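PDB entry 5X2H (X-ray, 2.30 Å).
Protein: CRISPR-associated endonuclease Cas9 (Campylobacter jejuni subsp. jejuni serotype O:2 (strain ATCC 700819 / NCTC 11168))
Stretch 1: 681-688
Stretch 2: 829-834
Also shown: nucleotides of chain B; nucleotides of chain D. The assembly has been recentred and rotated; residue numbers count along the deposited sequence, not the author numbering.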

# COMPACT_ATOMS: atom_id res chain seq x y z
N MET A 681 0.24 -9.18 -19.88
CA MET A 681 -0.44 -10.30 -20.54
C MET A 681 -0.57 -11.41 -19.51
O MET A 681 0.26 -12.31 -19.42
CB MET A 681 0.33 -10.76 -21.77
CG MET A 681 -0.36 -11.84 -22.58
SD MET A 681 0.75 -12.73 -23.70
CE MET A 681 1.61 -11.35 -24.47
N PHE A 682 -1.63 -11.34 -18.70
CA PHE A 682 -1.75 -12.27 -17.58
C PHE A 682 -2.14 -13.67 -18.02
O PHE A 682 -2.00 -14.61 -17.22
CB PHE A 682 -2.77 -11.74 -16.56
CG PHE A 682 -4.21 -11.86 -16.99
CD1 PHE A 682 -4.81 -10.87 -17.75
CD2 PHE A 682 -4.99 -12.94 -16.59
CE1 PHE A 682 -6.14 -10.96 -18.14
CE2 PHE A 682 -6.32 -13.04 -16.97
CZ PHE A 682 -6.89 -12.05 -17.74
N ARG A 683 -2.60 -13.85 -19.25
CA ARG A 683 -3.11 -15.14 -19.69
C ARG A 683 -2.88 -15.29 -21.19
O ARG A 683 -2.91 -14.31 -21.94
CB ARG A 683 -4.59 -15.27 -19.34
CG ARG A 683 -5.28 -16.54 -19.82
CD ARG A 683 -6.73 -16.56 -19.34
NE ARG A 683 -7.64 -17.10 -20.34
CZ ARG A 683 -8.96 -17.10 -20.23
NH1 ARG A 683 -9.53 -16.58 -19.14
NH2 ARG A 683 -9.71 -17.60 -21.19
N VAL A 684 -2.64 -16.53 -21.63
CA VAL A 684 -2.59 -16.87 -23.04
C VAL A 684 -3.34 -18.18 -23.24
O VAL A 684 -3.14 -19.13 -22.47
CB VAL A 684 -1.14 -16.97 -23.57
CG1 VAL A 684 -0.32 -17.95 -22.75
CG2 VAL A 684 -1.13 -17.37 -25.03
N ASP A 685 -4.21 -18.22 -24.23
CA ASP A 685 -5.02 -19.40 -24.51
C ASP A 685 -4.40 -20.16 -25.68
O ASP A 685 -4.20 -19.60 -26.76
CB ASP A 685 -6.47 -19.01 -24.82
CG ASP A 685 -7.20 -18.49 -23.59
OD1 ASP A 685 -6.61 -18.53 -22.49
OD2 ASP A 685 -8.36 -18.04 -23.74
N ILE A 686 -4.11 -21.44 -25.45
CA ILE A 686 -3.43 -22.28 -26.43
C ILE A 686 -4.48 -23.10 -27.18
O ILE A 686 -5.32 -23.76 -26.56
CB ILE A 686 -2.40 -23.20 -25.76
CG1 ILE A 686 -1.32 -22.36 -25.07
CG2 ILE A 686 -1.79 -24.17 -26.76
CD1 ILE A 686 -0.68 -21.33 -25.98
N PHE A 687 -4.43 -23.04 -28.50
CA PHE A 687 -5.30 -23.81 -29.37
C PHE A 687 -4.46 -24.79 -30.19
O PHE A 687 -3.23 -24.68 -30.26
CB PHE A 687 -6.11 -22.91 -30.31
CG PHE A 687 -7.18 -22.12 -29.62
CD1 PHE A 687 -6.86 -21.00 -28.87
CD2 PHE A 687 -8.51 -22.49 -29.73
CE1 PHE A 687 -7.85 -20.26 -28.24
CE2 PHE A 687 -9.50 -21.76 -29.10
CZ PHE A 687 -9.17 -20.65 -28.36
N LYS A 688 -5.15 -25.74 -30.81
CA LYS A 688 -4.50 -26.75 -31.63
C LYS A 688 -5.38 -27.00 -32.85
O LYS A 688 -6.57 -27.32 -32.70
CB LYS A 688 -4.29 -28.05 -30.84
CG LYS A 688 -3.53 -29.14 -31.57
CD LYS A 688 -3.13 -30.24 -30.59
CE LYS A 688 -2.49 -31.42 -31.30
NZ LYS A 688 -3.49 -32.16 -32.11
N GLN A 829 -12.87 -26.33 -19.81
CA GLN A 829 -13.26 -25.51 -20.94
C GLN A 829 -12.77 -24.07 -20.76
O GLN A 829 -12.46 -23.63 -19.65
CB GLN A 829 -14.77 -25.53 -21.14
CG GLN A 829 -15.56 -24.78 -20.09
CD GLN A 829 -17.06 -24.80 -20.36
OE1 GLN A 829 -17.87 -24.60 -19.45
NE2 GLN A 829 -17.43 -25.04 -21.61
N ARG A 830 -12.69 -23.35 -21.88
CA ARG A 830 -12.14 -22.00 -21.87
C ARG A 830 -12.96 -21.09 -20.96
O ARG A 830 -14.19 -21.00 -21.10
CB ARG A 830 -12.10 -21.45 -23.29
CG ARG A 830 -11.22 -20.21 -23.46
CD ARG A 830 -11.32 -19.64 -24.87
NE ARG A 830 -10.35 -18.57 -25.09
CZ ARG A 830 -10.32 -17.79 -26.17
NH1 ARG A 830 -11.21 -17.96 -27.13
NH2 ARG A 830 -9.40 -16.84 -26.28
N GLU A 831 -12.29 -20.43 -20.03
CA GLU A 831 -12.98 -19.55 -19.09
C GLU A 831 -13.31 -18.23 -19.78
O GLU A 831 -12.42 -17.54 -20.29
CB GLU A 831 -12.13 -19.30 -17.85
CG GLU A 831 -12.89 -18.55 -16.76
CD GLU A 831 -12.04 -18.22 -15.56
OE1 GLU A 831 -12.57 -17.61 -14.61
OE2 GLU A 831 -10.84 -18.56 -15.56
N ASP A 832 -14.59 -17.87 -19.76
CA ASP A 832 -15.09 -16.68 -20.42
C ASP A 832 -15.00 -15.47 -19.49
O ASP A 832 -14.70 -15.58 -18.30
CB ASP A 832 -16.54 -16.91 -20.86
CG ASP A 832 -16.93 -16.06 -22.05
OD1 ASP A 832 -16.11 -15.23 -22.49
OD2 ASP A 832 -18.07 -16.22 -22.54
N PHE A 833 -15.25 -14.30 -20.06
CA PHE A 833 -15.47 -13.08 -19.30
C PHE A 833 -16.97 -12.84 -19.18
O PHE A 833 -17.73 -13.12 -20.11
CB PHE A 833 -14.80 -11.87 -19.96
CG PHE A 833 -13.30 -11.98 -20.06
CD1 PHE A 833 -12.59 -12.81 -19.22
CD2 PHE A 833 -12.61 -11.24 -21.01
CE1 PHE A 833 -11.21 -12.91 -19.31
CE2 PHE A 833 -11.23 -11.33 -21.11
CZ PHE A 833 -10.53 -12.16 -20.26
N LYS A 834 -17.40 -12.34 -18.03
CA LYS A 834 -18.82 -12.15 -17.76
C LYS A 834 -19.24 -10.71 -18.03
O LYS A 834 -18.47 -9.77 -17.80
CB LYS A 834 -19.16 -12.53 -16.32
P U B 80 -10.13 -12.37 -9.28
OP1 U B 80 -9.53 -11.02 -9.20
OP2 U B 80 -10.80 -12.95 -8.08
O5' U B 80 -11.19 -12.37 -10.47
C5' U B 80 -12.15 -11.32 -10.58
C4' U B 80 -13.46 -11.79 -11.17
O4' U B 80 -13.28 -12.07 -12.59
C3' U B 80 -14.04 -13.07 -10.56
O3' U B 80 -15.46 -12.98 -10.58
C2' U B 80 -13.60 -14.14 -11.56
O2' U B 80 -14.38 -15.32 -11.55
C1' U B 80 -13.73 -13.38 -12.87
N1 U B 80 -12.95 -13.93 -13.99
C2 U B 80 -13.68 -14.30 -15.10
O2 U B 80 -14.90 -14.18 -15.16
N3 U B 80 -12.95 -14.81 -16.14
C4 U B 80 -11.58 -14.99 -16.16
O4 U B 80 -11.06 -15.46 -17.17
C5 U B 80 -10.90 -14.58 -14.97
C6 U B 80 -11.59 -14.08 -13.95
P DA D 3 4.11 -9.74 -20.27
OP1 DA D 3 3.04 -9.84 -19.25
OP2 DA D 3 4.69 -10.98 -20.84
O5' DA D 3 3.63 -8.83 -21.49
C5' DA D 3 3.23 -7.48 -21.24
C4' DA D 3 3.70 -6.55 -22.35
O4' DA D 3 5.10 -6.20 -22.15
C3' DA D 3 3.59 -7.12 -23.76
O3' DA D 3 3.04 -6.14 -24.63
C2' DA D 3 5.04 -7.46 -24.13
C1' DA D 3 5.82 -6.42 -23.34
N9 DA D 3 7.18 -6.84 -22.99
C8 DA D 3 7.54 -7.98 -22.33
N7 DA D 3 8.84 -8.10 -22.14
C5 DA D 3 9.36 -6.95 -22.72
C6 DA D 3 10.68 -6.48 -22.87
N6 DA D 3 11.75 -7.13 -22.41
N1 DA D 3 10.86 -5.30 -23.51
C2 DA D 3 9.78 -4.65 -23.96
N3 DA D 3 8.50 -5.00 -23.89
C4 DA D 3 8.35 -6.17 -23.25
O HOH W 1 -8.48 -16.64 -16.26

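Residues 683-688 form a β-strand, whereas 829-834 adopt no regular secondary structure. The touching parts run at 137° to each other, and the nearest CA atoms, those of D685 and R830, remain 8.0 Å apart, so side chains span the gap and the contact buries a modest 297 Å².

At the start of stretch 1, the backbone N of M681 donates a hydrogen bond to OP1 of DA3 in chain D (2.9 Å), tying this end to DNA without reaching stretch 2. F682 makes a loose apolar contact, its CZ 4.4 Å from CZ of F833, which lies near the plane of the F682 ring.

R683 is the main link. Its CA-to-CB bond points toward stretch 2, and NH2 and NH1 both donate to the carbonyl O of E831, at 2.9 and 3.3 Å respectively. The guanidinium also meets RNA: NH1 lies 2.7 Å from O4 of U80 in chain B, and a water joins R683 NH1, E831 OE2 and U80 O4. The same base donates from N3 to the backbone O of D832 (2.9 Å), so the nucleotide engages both stretches.

V684 points out of reach, as strand alternation predicts, and D685 returns to the contact. Its carboxylate serves two arginines. R683 NE donates to OD1 (2.8 Å) and R683 NH2 to OD2 (2.9 Å), while R830 NE forms a salt bridge with OD2 through a very short 2.5 Å hydrogen bond; a weak one from R830 NH2 to OD2 (3.0 Å) supplements it. The shared negative charge helps offset the proximity of R683 NH2 to R830 NE, 4.1 Å apart.

After I686, which is buried but out of reach of stretch 2, F687 leaves the backbone sideways, but its ring end approaches R830. CZ sits 3.6 Å from R830 NH1, placing the ring's edge over one face of the guanidinium.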